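Local coordinates for protein succinyl-CoA ligase (ADP-forming) subunit alpha (Methanosaeta concilii, PDB 6HXI) that binds coenzyme A and joins a CoA-ligase module to a helical domain of the citrate synthase family, at residues G371-L374 against S375-L378; G574-A577 against L578-I582; D564-R568 against L569-N573; A402-I405 against E406-I409. All coordinates share one frame; numbering follows the deposited sequence. Where two conformers were deposited one is given.

Contact 1: G371-L374 against S375-L378; sequences GKKL and SDVL
Lys373 turns its carbonyl O into the opening turn of a helix, where it accepts a bond from Val377 N at 3.1 Å, in the carbonyl plane and at 151° at the hydrogen, and a weaker one from Asp376 N. One residue on, Leu374 O receives Leu378 N at 3.0 Å in a straighter bond. Lys373 is thus the N-cap between the short edge strand 372-373 of a three-stranded antiparallel sheet and helix 374-379. Asp376, the third residue of the first turn, reaches back to the N-cap N-H through one bridging water, which donates to its OD2 (2.7 Å) and accepts from Lys373 N (2.9 Å). Glu366 also serves this helix start by accepting Ser375 N. The side chains of Lys373 and Asp376 run alongside each other, with the lysine CD 3.8 Å from OD2, but the ammonium group continues past the carboxylate and makes long, weak ion pairs with Glu365 and Glu366. On the apolar side, Leu374 holds CG opposite its own nitrogen (chi1 178°) and sets CD1 against Leu378 CD1 at 3.8 Å. Val377 brings CG2 to within 4.0 Å of Lys372 CG, so that a methyl meets the aliphatic part of the lysine, while the valine also packs on Val387 and Leu390 of helix 383-393.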
ATOM      1  N   GLY B 371      15.824   5.264  24.407  1.00 29.02           N
ATOM      2  CA  GLY B 371      16.916   5.229  25.375  1.00 27.86           C
ATOM      3  C   GLY B 371      16.765   4.228  26.500  1.00 32.57           C
ATOM      4  O   GLY B 371      17.683   4.073  27.283  1.00 34.28           O
ATOM      5  N   LYS B 372      15.658   3.499  26.573  1.00 30.75           N
ATOM      6  CA  LYS B 372      15.424   2.512  27.650  1.00 30.84           C
ATOM      7  C   LYS B 372      15.706   1.089  27.072  1.00 35.42           C
ATOM      8  O   LYS B 372      15.220   0.756  25.986  1.00 31.89           O
ATOM      9  CB  LYS B 372      13.945   2.660  28.113  1.00 31.50           C
ATOM     10  CG  LYS B 372      13.603   2.032  29.417  1.00 58.58           C
ATOM     11  CD  LYS B 372      12.403   2.716  30.051  1.00 61.68           C
ATOM     12  CE  LYS B 372      12.067   2.085  31.386  1.00 77.81           C
ATOM     13  NZ  LYS B 372      13.098   2.363  32.427  1.00 84.48           N
ATOM     14  N   LYS B 373      16.526   0.285  27.763  1.00 33.04           N
ATOM     15  CA  LYS B 373      16.818  -1.095  27.308  1.00 32.71           C
ATOM     16  C   LYS B 373      15.507  -1.923  27.194  1.00 32.50           C
ATOM     17  O   LYS B 373      14.654  -1.852  28.083  1.00 31.34           O
ATOM     18  CB  LYS B 373      17.758  -1.803  28.293  1.00 35.88           C
ATOM     19  CG  LYS B 373      19.183  -1.251  28.386  1.00 32.22           C
ATOM     20  CD  LYS B 373      19.779  -1.697  29.731  1.00 45.72           C
ATOM     21  CE  LYS B 373      21.285  -1.526  29.763  1.00 75.22           C
ATOM     22  NZ  LYS B 373      21.996  -2.419  28.787  1.00 89.44           N
ATOM     23  N   LEU B 374      15.377  -2.721  26.146  1.00 29.60           N
ATOM     24  CA  LEU B 374      14.193  -3.556  25.942  1.00 31.79           C
ATOM     25  C   LEU B 374      13.909  -4.471  27.145  1.00 35.46           C
ATOM     26  O   LEU B 374      12.745  -4.591  27.537  1.00 34.13           O
ATOM     27  CB  LEU B 374      14.259  -4.335  24.614  1.00 32.74           C
ATOM     28  CG  LEU B 374      13.112  -5.311  24.241  1.00 37.63           C
ATOM     29  CD1 LEU B 374      11.708  -4.641  24.259  1.00 35.98           C
ATOM     30  CD2 LEU B 374      13.367  -5.931  22.904  1.00 35.34           C
ATOM     31  N   SER B 375      14.955  -5.056  27.759  1.00 33.59           N
ATOM     32  CA  SER B 375      14.811  -5.934  28.930  1.00 34.10           C
ATOM     33  C   SER B 375      14.208  -5.179  30.086  1.00 37.61           C
ATOM     34  O   SER B 375      13.390  -5.760  30.775  1.00 41.44           O
ATOM     35  CB  SER B 375      16.141  -6.577  29.328  1.00 38.15           C
ATOM     36  OG  SER B 375      17.117  -5.608  29.687  1.00 47.00           O
ATOM     37  N   ASP B 376      14.529  -3.869  30.257  1.00 31.50           N
ATOM     38  CA  ASP B 376      13.915  -3.016  31.272  1.00 31.55           C
ATOM     39  C   ASP B 376      12.439  -2.707  30.964  1.00 36.50           C
ATOM     40  O   ASP B 376      11.630  -2.659  31.878  1.00 38.08           O
ATOM     41  CB  ASP B 376      14.729  -1.733  31.480  1.00 32.96           C
ATOM     42  CG  ASP B 376      16.071  -1.936  32.168  1.00 52.26           C
ATOM     43  OD1 ASP B 376      16.298  -3.041  32.753  1.00 52.37           O
ATOM     44  OD2 ASP B 376      16.889  -0.998  32.146  1.00 67.47           O
ATOM     45  N   VAL B 377      12.076  -2.528  29.677  1.00 32.99           N
ATOM     46  CA  VAL B 377      10.698  -2.271  29.240  1.00 30.84           C
ATOM     47  C   VAL B 377       9.799  -3.466  29.627  1.00 35.17           C
ATOM     48  O   VAL B 377       8.725  -3.298  30.241  1.00 36.28           O
ATOM     49  CB  VAL B 377      10.674  -1.993  27.719  1.00 33.84           C
ATOM     50  CG1 VAL B 377       9.246  -1.881  27.205  1.00 32.67           C
ATOM     51  CG2 VAL B 377      11.463  -0.729  27.376  1.00 33.72           C
ATOM     52  N   LEU B 378      10.309  -4.679  29.357  1.00 30.06           N
ATOM     53  CA  LEU B 378       9.593  -5.928  29.624  1.00 30.25           C
ATOM     54  C   LEU B 378       9.660  -6.371  31.055  1.00 35.82           C
ATOM     55  O   LEU B 378       8.632  -6.806  31.586  1.00 35.56           O
ATOM     56  CB  LEU B 378      10.090  -7.017  28.682  1.00 30.68           C
ATOM     57  CG  LEU B 378       9.938  -6.706  27.195  1.00 33.47           C
ATOM     58  CD1 LEU B 378      10.793  -7.625  26.402  1.00 34.24           C
ATOM     59  CD2 LEU B 378       8.529  -6.851  26.805  1.00 33.58           C
TER
HETATM   60  O   HOH W   1      17.043   1.178  30.516  1.00 45.46           O

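Contact 2: G574-A577 against L578-I582; sequences GLFA and LGRSI. With ACT (acetate ion), chain L.
Ala577 O is gripped twice by Ser581, by the hydroxyl OG at 2.7 Å and, weakly, by the backbone N at 3.1 Å. The serine turns OG beside its own nitrogen (chi1 -81°), which sends the hydroxyl back along the helix to the carbonyl four residues earlier. The usual backbone ladder of helix 571-594 continues beneath it, with Arg580 N on Phe576 O at 2.8 Å. On another side of the helix Phe576 and Arg580 extend together in the same direction. Bends at the second and third torsions fold the arginine so that its guanidinium lies with one face against the rim of the phenyl ring, Phe576 CE1 being 3.6 Å from Arg580 NH1. The two planes are 61° apart, so this is no flat stack. Nearer the backbone, Arg580 CB sits over one ring face, offset toward the rim, while Phe450 meets the same ring edge-to-face. The guanidinium keeps its edge for polar partners: NE donates to Val412 O, and NH2 donates to an acetate oxygen, OXT, at 2.8 Å with a nearly straight angle of 167°. Across the interface, Ala577 packs on Ile436 and Leu578 on Ile582 of the second subunit. The acetate probably came from the crystallisation liquor, and its carboxylate is likely drawn by the positive arginine; apolar contact on a guanidinium face and hydrogen bonds at its edge together fix the orientation of the group and present an N-H suited to an anion.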
ATOM      1  N   GLY B 574      -2.609   7.025  13.442  1.00 26.22           N
ATOM      2  CA  GLY B 574      -1.741   5.882  13.670  1.00 24.10           C
ATOM      3  C   GLY B 574      -2.312   4.913  14.685  1.00 30.27           C
ATOM      4  O   GLY B 574      -2.230   3.704  14.491  1.00 30.75           O
ATOM      5  N   LEU B 575      -2.877   5.435  15.797  1.00 27.77           N
ATOM      6  CA  LEU B 575      -3.479   4.615  16.847  1.00 27.62           C
ATOM      7  C   LEU B 575      -4.675   3.846  16.276  1.00 29.91           C
ATOM      8  O   LEU B 575      -4.764   2.636  16.461  1.00 28.39           O
ATOM      9  CB  LEU B 575      -3.912   5.498  18.028  1.00 27.85           C
ATOM     10  CG  LEU B 575      -4.302   4.807  19.321  1.00 31.96           C
ATOM     11  CD1 LEU B 575      -3.199   3.857  19.810  1.00 32.30           C
ATOM     12  CD2 LEU B 575      -4.667   5.836  20.399  1.00 34.92           C
ATOM     13  N   PHE B 576      -5.520   4.537  15.491  1.00 25.56           N
ATOM     14  CA  PHE B 576      -6.639   3.889  14.818  1.00 25.38           C
ATOM     15  C   PHE B 576      -6.151   2.805  13.839  1.00 26.84           C
ATOM     16  O   PHE B 576      -6.716   1.716  13.798  1.00 26.56           O
ATOM     17  CB  PHE B 576      -7.539   4.919  14.099  1.00 26.67           C
ATOM     18  CG  PHE B 576      -8.754   4.312  13.428  1.00 26.47           C
ATOM     19  CD1 PHE B 576      -9.872   3.939  14.176  1.00 29.66           C
ATOM     20  CD2 PHE B 576      -8.759   4.064  12.057  1.00 30.29           C
ATOM     21  CE1 PHE B 576     -10.984   3.340  13.556  1.00 30.68           C
ATOM     22  CE2 PHE B 576      -9.877   3.450  11.433  1.00 32.37           C
ATOM     23  CZ  PHE B 576     -10.997   3.148  12.178  1.00 29.67           C
ATOM     24  N   ALA B 577      -5.116   3.099  13.089  1.00 24.47           N
ATOM     25  CA  ALA B 577      -4.524   2.175  12.107  1.00 25.32           C
ATOM     26  C   ALA B 577      -3.950   0.924  12.729  1.00 27.86           C
ATOM     27  O   ALA B 577      -4.176  -0.183  12.248  1.00 27.20           O
ATOM     28  CB  ALA B 577      -3.482   2.890  11.259  1.00 24.84           C
ATOM     29  N   LEU B 578      -3.265   1.094  13.834  1.00 24.50           N
ATOM     30  CA  LEU B 578      -2.679   0.000  14.582  1.00 24.99           C
ATOM     31  C   LEU B 578      -3.794  -0.903  15.157  1.00 29.33           C
ATOM     32  O   LEU B 578      -3.755  -2.133  14.998  1.00 27.53           O
ATOM     33  CB  LEU B 578      -1.773   0.586  15.675  1.00 24.97           C
ATOM     34  CG  LEU B 578      -1.101  -0.418  16.613  1.00 31.12           C
ATOM     35  CD1 LEU B 578      -0.032  -1.211  15.906  1.00 30.40           C
ATOM     36  CD2 LEU B 578      -0.537   0.273  17.797  1.00 28.66           C
ATOM     37  N   GLY B 579      -4.775  -0.307  15.823  1.00 25.00           N
ATOM     38  CA  GLY B 579      -5.873  -1.093  16.363  1.00 24.08           C
ATOM     39  C   GLY B 579      -6.731  -1.749  15.300  1.00 26.40           C
ATOM     40  O   GLY B 579      -6.979  -2.951  15.367  1.00 26.47           O
ATOM     41  N   ARG B 580      -7.158  -0.994  14.279  1.00 23.31           N
ATOM     42  CA  ARG B 580      -8.029  -1.559  13.232  1.00 23.33           C
ATOM     43  C   ARG B 580      -7.285  -2.618  12.362  1.00 27.22           C
ATOM     44  O   ARG B 580      -7.941  -3.459  11.770  1.00 25.96           O
ATOM     45  CB  ARG B 580      -8.717  -0.453  12.416  1.00 27.84           C
ATOM     46  CG  ARG B 580      -9.748  -0.909  11.361  1.00 30.25           C
ATOM     47  CD  ARG B 580     -10.834  -1.840  11.932  1.00 25.37           C
ATOM     48  NE  ARG B 580     -11.477  -1.154  13.055  1.00 25.99           N
ATOM     49  CZ  ARG B 580     -12.502  -0.334  12.937  1.00 34.00           C
ATOM     50  NH1 ARG B 580     -12.950   0.329  13.992  1.00 39.18           N
ATOM     51  NH2 ARG B 580     -13.127  -0.209  11.774  1.00 25.34           N
ATOM     52  N   SER B 581      -5.937  -2.704  12.450  1.00 23.00           N
ATOM     53  CA  SER B 581      -5.137  -3.725  11.751  1.00 20.41           C
ATOM     54  C   SER B 581      -5.495  -5.091  12.232  1.00 23.09           C
ATOM     55  O   SER B 581      -5.438  -6.040  11.475  1.00 23.00           O
ATOM     56  CB  SER B 581      -3.651  -3.501  12.013  1.00 20.16           C
ATOM     57  OG  SER B 581      -3.322  -2.484  11.082  1.00 31.59           O
ATOM     58  N   ILE B 582      -5.784  -5.195  13.508  1.00 18.72           N
ATOM     59  CA  ILE B 582      -6.191  -6.423  14.128  1.00 19.65           C
ATOM     60  C   ILE B 582      -7.410  -6.986  13.429  1.00 24.74           C
ATOM     61  O   ILE B 582      -7.400  -8.166  13.142  1.00 25.41           O
ATOM     62  CB  ILE B 582      -6.491  -6.226  15.664  1.00 20.18           C
ATOM     63  CG1 ILE B 582      -5.208  -5.835  16.413  1.00 21.48           C
ATOM     64  CG2 ILE B 582      -7.064  -7.514  16.261  1.00 19.63           C
ATOM     65  CD1 ILE B 582      -5.409  -5.256  17.862  1.00 18.11           C
TER
HETATM   66  C   ACT L 706     -15.329   2.760  12.437  1.00 67.85           C
HETATM   67  O   ACT L 706     -16.006   2.609  13.510  1.00 72.22           O
HETATM   68  OXT ACT L 706     -15.055   1.829  11.638  1.00 61.42           O
HETATM   69  CH3 ACT L 706     -14.813   4.199  12.081  1.00 66.56           C

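Contact 3: D564-R568 against L569-N573; sequences DEVVR and LGYLN
A Schellman motif ends helix 560-569 at Gly570, and the same glycine is the N-cap of the long helix 571-594, so Val566 and Tyr571 meet across the junction of the two helices. Gly570 has a positive phi of 80° and its N makes a weak bond of 3.4 Å back to Val567 O. Just before it, Leu569 N still forms a regular helical bond to Glu565 O, at 2.8 Å. A water bridges the junction, 2.7 Å from Val566 O and accepting from Leu572 N, and thereby reaches a first-turn amide of the new helix. The side chains close over the turn. Tyr571 has CG beside its own nitrogen (chi1 -78°), and its ring is swung back over the preceding helix, where Val566 CG2 stands above the middle of one face in a CH-pi contact, 4.1 Å from the centroid and 11° off the normal. The other branch of the valine, CG1, touches the root of the ring, 3.8 Å from Tyr571 CG; the two side chains cross at about a right angle. Beside them the isobutyl end of Leu569 leans on the Glu565 chain, with Leu569 CD1 4.0 Å from Glu565 CG. Tyr571 OH is hydrogen-bonded to Arg593 NH2 of the second subunit, and the ring also meets Phe393. Helix 540-555 packs on the junction, Met552 against Val566 and Phe548 against Leu572, while helix 453-466 packs on Val567 and Leu572 through Arg459 and Ala458, respectively.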
ATOM      1  N   ASP B 564      -0.702  20.412  20.180  1.00 38.74           N
ATOM      2  CA  ASP B 564      -1.172  20.808  18.840  1.00 38.99           C
ATOM      3  C   ASP B 564      -0.428  20.036  17.743  1.00 40.46           C
ATOM      4  O   ASP B 564      -1.048  19.584  16.768  1.00 38.15           O
ATOM      5  CB  ASP B 564      -1.063  22.334  18.649  1.00 41.77           C
ATOM      6  CG  ASP B 564      -2.265  23.138  19.135  1.00 62.11           C
ATOM      7  OD1 ASP B 564      -3.395  22.570  19.180  1.00 65.24           O
ATOM      8  OD2 ASP B 564      -2.091  24.338  19.444  1.00 69.37           O
ATOM      9  N   GLU B 565       0.885  19.821  17.957  1.00 35.50           N
ATOM     10  CA  GLU B 565       1.748  19.050  17.049  1.00 34.66           C
ATOM     11  C   GLU B 565       1.248  17.597  16.975  1.00 36.91           C
ATOM     12  O   GLU B 565       1.126  17.059  15.891  1.00 36.94           O
ATOM     13  CB  GLU B 565       3.221  19.149  17.519  1.00 35.70           C
ATOM     14  CG  GLU B 565       4.207  18.258  16.784  1.00 51.59           C
ATOM     15  CD  GLU B 565       5.657  18.312  17.248  1.00 76.94           C
ATOM     16  OE1 GLU B 565       5.914  18.390  18.475  1.00 85.22           O
ATOM     17  OE2 GLU B 565       6.543  18.245  16.366  1.00 49.24           O
ATOM     18  N   VAL B 566       0.934  16.979  18.127  1.00 34.82           N
ATOM     19  CA  VAL B 566       0.415  15.620  18.178  1.00 32.65           C
ATOM     20  C   VAL B 566      -0.848  15.488  17.298  1.00 39.36           C
ATOM     21  O   VAL B 566      -0.958  14.539  16.531  1.00 39.87           O
ATOM     22  CB  VAL B 566       0.229  15.117  19.626  1.00 33.73           C
ATOM     23  CG1 VAL B 566      -0.653  13.856  19.673  1.00 31.88           C
ATOM     24  CG2 VAL B 566       1.592  14.866  20.295  1.00 31.95           C
ATOM     25  N   VAL B 567      -1.765  16.450  17.384  1.00 37.56           N
ATOM     26  CA  VAL B 567      -3.013  16.448  16.595  1.00 37.20           C
ATOM     27  C   VAL B 567      -2.690  16.636  15.101  1.00 42.55           C
ATOM     28  O   VAL B 567      -3.193  15.876  14.266  1.00 43.58           O
ATOM     29  CB  VAL B 567      -4.027  17.515  17.110  1.00 40.31           C
ATOM     30  CG1 VAL B 567      -5.294  17.511  16.261  1.00 40.84           C
ATOM     31  CG2 VAL B 567      -4.352  17.320  18.589  1.00 38.84           C
ATOM     32  N   ARG B 568      -1.853  17.645  14.788  0.54 38.51           N
ATOM     33  CA  ARG B 568      -1.390  18.008  13.451  0.54 38.83           C
ATOM     34  C   ARG B 568      -0.673  16.849  12.713  0.54 42.29           C
ATOM     35  O   ARG B 568      -0.939  16.642  11.527  0.54 42.17           O
ATOM     36  CB  ARG B 568      -0.460  19.238  13.551  0.54 40.80           C
ATOM     37  CG  ARG B 568       0.012  19.827  12.216  0.54 51.24           C
ATOM     38  CD  ARG B 568       0.839  21.093  12.416  0.54 56.36           C
ATOM     39  NE  ARG B 568       2.131  20.838  13.064  0.54 51.89           N
ATOM     40  CZ  ARG B 568       2.449  21.231  14.292  0.54 62.18           C
ATOM     41  NH1 ARG B 568       1.572  21.910  15.031  0.54 50.76           N
ATOM     42  NH2 ARG B 568       3.645  20.949  14.795  0.54 44.08           N
ATOM     43  N   LEU B 569       0.235  16.118  13.403  1.00 37.09           N
ATOM     44  CA  LEU B 569       1.026  15.042  12.784  1.00 36.01           C
ATOM     45  C   LEU B 569       0.272  13.716  12.569  1.00 43.57           C
ATOM     46  O   LEU B 569       0.760  12.852  11.836  1.00 43.77           O
ATOM     47  CB  LEU B 569       2.364  14.802  13.500  1.00 34.73           C
ATOM     48  CG  LEU B 569       3.359  15.984  13.525  1.00 38.41           C
ATOM     49  CD1 LEU B 569       4.734  15.514  13.986  1.00 36.35           C
ATOM     50  CD2 LEU B 569       3.497  16.653  12.147  1.00 39.23           C
ATOM     51  N   GLY B 570      -0.914  13.587  13.149  1.00 40.13           N
ATOM     52  CA  GLY B 570      -1.761  12.423  12.920  1.00 38.74           C
ATOM     53  C   GLY B 570      -1.408  11.193  13.713  1.00 39.86           C
ATOM     54  O   GLY B 570      -1.664  10.078  13.254  1.00 40.06           O
ATOM     55  N   TYR B 571      -0.879  11.383  14.943  1.00 33.32           N
ATOM     56  CA  TYR B 571      -0.570  10.308  15.887  1.00 31.24           C
ATOM     57  C   TYR B 571      -1.818   9.465  16.103  1.00 33.79           C
ATOM     58  O   TYR B 571      -1.746   8.243  16.151  1.00 35.19           O
ATOM     59  CB  TYR B 571      -0.178  10.919  17.223  1.00 32.99           C
ATOM     60  CG  TYR B 571       1.227  11.466  17.315  1.00 34.13           C
ATOM     61  CD1 TYR B 571       1.585  12.637  16.651  1.00 37.24           C
ATOM     62  CD2 TYR B 571       2.160  10.890  18.157  1.00 34.31           C
ATOM     63  CE1 TYR B 571       2.852  13.206  16.814  1.00 36.71           C
ATOM     64  CE2 TYR B 571       3.427  11.454  18.331  1.00 35.32           C
ATOM     65  CZ  TYR B 571       3.777  12.594  17.631  1.00 39.27           C
ATOM     66  OH  TYR B 571       5.018  13.150  17.792  1.00 39.87           O
ATOM     67  N   LEU B 572      -2.957  10.126  16.162  1.00 30.91           N
ATOM     68  CA  LEU B 572      -4.288   9.547  16.386  1.00 32.98           C
ATOM     69  C   LEU B 572      -4.757   8.699  15.225  1.00 36.59           C
ATOM     70  O   LEU B 572      -5.403   7.685  15.465  1.00 37.55           O
ATOM     71  CB  LEU B 572      -5.293  10.650  16.742  1.00 33.83           C
ATOM     72  CG  LEU B 572      -5.464  10.939  18.259  1.00 40.55           C
ATOM     73  CD1 LEU B 572      -4.154  11.031  18.983  1.00 42.12           C
ATOM     74  CD2 LEU B 572      -6.260  12.207  18.485  1.00 44.78           C
ATOM     75  N   ASN B 573      -4.368   9.043  13.970  1.00 32.29           N
ATOM     76  CA  ASN B 573      -4.654   8.193  12.824  1.00 31.80           C
ATOM     77  C   ASN B 573      -3.831   6.917  12.922  1.00 33.10           C
ATOM     78  O   ASN B 573      -4.326   5.858  12.556  1.00 33.00           O
ATOM     79  CB  ASN B 573      -4.379   8.906  11.489  1.00 42.99           C
ATOM     80  CG  ASN B 573      -5.464   9.883  11.152  1.00 77.80           C
ATOM     81  OD1 ASN B 573      -5.513  10.990  11.693  1.00 70.50           O
ATOM     82  ND2 ASN B 573      -6.422   9.452  10.341  1.00 79.99           N
TER
HETATM   83  O   HOH W   2      -3.277  13.211  16.180  1.00 55.33           O

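Contact 4: A402-I405 against E406-I409; sequences AHFI and ELVI
Phe404 swings its ring away from its own nitrogen (chi1 -174°), and Val408, with CG1 anti to the nitrogen (chi1 166°), is left with CG2 facing back along the helix toward that ring. The methyl stands over one face, off centre, in a CH-pi contact 4.0 Å from the ring centroid and 24° off the normal. Of the ring atoms Phe404 CE2 is nearest to Val408 CG2, at 3.7 Å; the same methyl lies 3.4 Å from Phe404 O. Underneath runs the regular backbone of helix 399-412, one of the packed helices of the citrate synthase-like domain, with Val408 N bonded to Phe404 O at 3.0 Å and Leu407 N to His403 O at 2.9 Å. Phe513 meets the Phe404 ring edge-to-face, and helices 500-512 and 540-555 enclose it with Leu505 and Leu547. Ile405 and Ile409 cover a different side of the helix: Ile409 CD1 approaches Ile405 CG2 at 4.1 Å, and Ile388 of helix 383-393 packs on both. Glu406 lays its aliphatic part along the preceding turn, CG 3.5 Å from Ala402 O, and its OE1 accepts a hydrogen bond from Gly385 N, tying the start of helix 383-393 to this one.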
ATOM      1  N   ALA B 402      -0.932   4.488  29.671  1.00 28.35           N
ATOM      2  CA  ALA B 402      -0.559   3.280  28.921  1.00 28.90           C
ATOM      3  C   ALA B 402      -1.764   2.312  28.824  1.00 32.50           C
ATOM      4  O   ALA B 402      -1.989   1.761  27.770  1.00 30.02           O
ATOM      5  CB  ALA B 402       0.622   2.596  29.608  1.00 29.88           C
ATOM      6  N   HIS B 403      -2.573   2.169  29.888  1.00 31.35           N
ATOM      7  CA  HIS B 403      -3.756   1.316  29.841  1.00 34.07           C
ATOM      8  C   HIS B 403      -4.838   1.911  28.970  1.00 33.61           C
ATOM      9  O   HIS B 403      -5.577   1.165  28.350  1.00 33.10           O
ATOM     10  CB  HIS B 403      -4.302   1.046  31.250  1.00 39.18           C
ATOM     11  CG  HIS B 403      -5.407   0.029  31.292  1.00 48.10           C
ATOM     12  ND1 HIS B 403      -6.754   0.396  31.109  1.00 53.27           N
ATOM     13  CD2 HIS B 403      -5.353  -1.305  31.528  1.00 53.38           C
ATOM     14  CE1 HIS B 403      -7.462  -0.719  31.255  1.00 54.20           C
ATOM     15  NE2 HIS B 403      -6.673  -1.768  31.515  1.00 54.67           N
ATOM     16  N   PHE B 404      -4.956   3.238  28.931  1.00 28.56           N
ATOM     17  CA  PHE B 404      -5.908   3.894  28.058  1.00 26.87           C
ATOM     18  C   PHE B 404      -5.577   3.605  26.595  1.00 29.21           C
ATOM     19  O   PHE B 404      -6.467   3.278  25.821  1.00 26.66           O
ATOM     20  CB  PHE B 404      -5.957   5.404  28.329  1.00 28.89           C
ATOM     21  CG  PHE B 404      -7.033   6.096  27.550  1.00 30.05           C
ATOM     22  CD1 PHE B 404      -8.376   5.933  27.886  1.00 33.34           C
ATOM     23  CD2 PHE B 404      -6.719   6.865  26.436  1.00 31.15           C
ATOM     24  CE1 PHE B 404      -9.386   6.549  27.120  1.00 33.09           C
ATOM     25  CE2 PHE B 404      -7.734   7.493  25.685  1.00 34.57           C
ATOM     26  CZ  PHE B 404      -9.053   7.306  26.018  1.00 31.95           C
ATOM     27  N   ILE B 405      -4.286   3.672  26.225  1.00 26.52           N
ATOM     28  CA  ILE B 405      -3.837   3.376  24.865  1.00 25.34           C
ATOM     29  C   ILE B 405      -4.251   1.953  24.483  1.00 28.73           C
ATOM     30  O   ILE B 405      -4.822   1.760  23.405  1.00 26.97           O
ATOM     31  CB  ILE B 405      -2.305   3.604  24.703  1.00 26.65           C
ATOM     32  CG1 ILE B 405      -1.993   5.127  24.771  1.00 26.51           C
ATOM     33  CG2 ILE B 405      -1.806   2.978  23.357  1.00 22.85           C
ATOM     34  CD1 ILE B 405      -0.505   5.458  24.937  1.00 34.62           C
ATOM     35  N   GLU B 406      -4.033   0.996  25.396  1.00 25.36           N
ATOM     36  CA  GLU B 406      -4.388  -0.406  25.168  1.00 24.54           C
ATOM     37  C   GLU B 406      -5.909  -0.613  25.106  1.00 29.51           C
ATOM     38  O   GLU B 406      -6.369  -1.444  24.335  1.00 27.85           O
ATOM     39  CB  GLU B 406      -3.773  -1.277  26.237  1.00 25.61           C
ATOM     40  CG  GLU B 406      -2.239  -1.287  26.137  1.00 36.81           C
ATOM     41  CD  GLU B 406      -1.535  -2.234  27.094  1.00 55.58           C
ATOM     42  OE1 GLU B 406      -0.334  -2.026  27.371  1.00 52.31           O
ATOM     43  OE2 GLU B 406      -2.176  -3.209  27.543  1.00 64.80           O
ATOM     44  N   LEU B 407      -6.690   0.180  25.886  1.00 26.56           N
ATOM     45  CA  LEU B 407      -8.154   0.123  25.850  1.00 28.03           C
ATOM     46  C   LEU B 407      -8.671   0.586  24.481  1.00 27.01           C
ATOM     47  O   LEU B 407      -9.544  -0.057  23.934  1.00 26.95           O
ATOM     48  CB  LEU B 407      -8.713   0.983  26.983  1.00 30.63           C
ATOM     49  CG  LEU B 407     -10.227   1.123  27.214  1.00 38.30           C
ATOM     50  CD1 LEU B 407     -10.878  -0.249  27.530  1.00 41.61           C
ATOM     51  CD2 LEU B 407     -10.481   2.054  28.461  1.00 37.96           C
ATOM     52  N   VAL B 408      -8.152   1.703  23.959  1.00 22.22           N
ATOM     53  CA  VAL B 408      -8.518   2.280  22.668  1.00 23.03           C
ATOM     54  C   VAL B 408      -8.254   1.243  21.546  1.00 29.93           C
ATOM     55  O   VAL B 408      -9.133   1.030  20.728  1.00 30.18           O
ATOM     56  CB  VAL B 408      -7.770   3.612  22.409  1.00 25.23           C
ATOM     57  CG1 VAL B 408      -7.880   4.028  20.926  1.00 22.85           C
ATOM     58  CG2 VAL B 408      -8.285   4.695  23.342  1.00 24.20           C
ATOM     59  N   ILE B 409      -7.062   0.582  21.555  1.00 23.26           N
ATOM     60  CA  ILE B 409      -6.699  -0.461  20.593  1.00 21.11           C
ATOM     61  C   ILE B 409      -7.726  -1.581  20.564  1.00 25.04           C
ATOM     62  O   ILE B 409      -8.138  -1.978  19.488  1.00 26.52           O
ATOM     63  CB  ILE B 409      -5.261  -0.971  20.847  1.00 22.65           C
ATOM     64  CG1 ILE B 409      -4.265   0.101  20.536  1.00 21.07           C
ATOM     65  CG2 ILE B 409      -4.931  -2.242  20.051  1.00 22.68           C
ATOM     66  CD1 ILE B 409      -2.775  -0.259  21.015  1.00 19.25           C
TER

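From the N terminus the order is contact 1, contact 4, contact 3 and contact 2. Each closes only a turn of its own within one continuous run of chain, so they follow in series and none nests in or crosses another. Contact 1, at the sheet-to-helix junction, stands apart, its centre about 20 Å from that of contact 4. Contact 3 hands the chain directly to contact 2 on helix 571-594. Contacts 2 and 4 pack together, with Leu575 CD2 3.7 Å from Val408 CG1 and Ile582 against Ile409, joining helices 571-594 and 399-412. All four also touch the second subunit, another copy of the protein, so these local turns lie at that subunit contact.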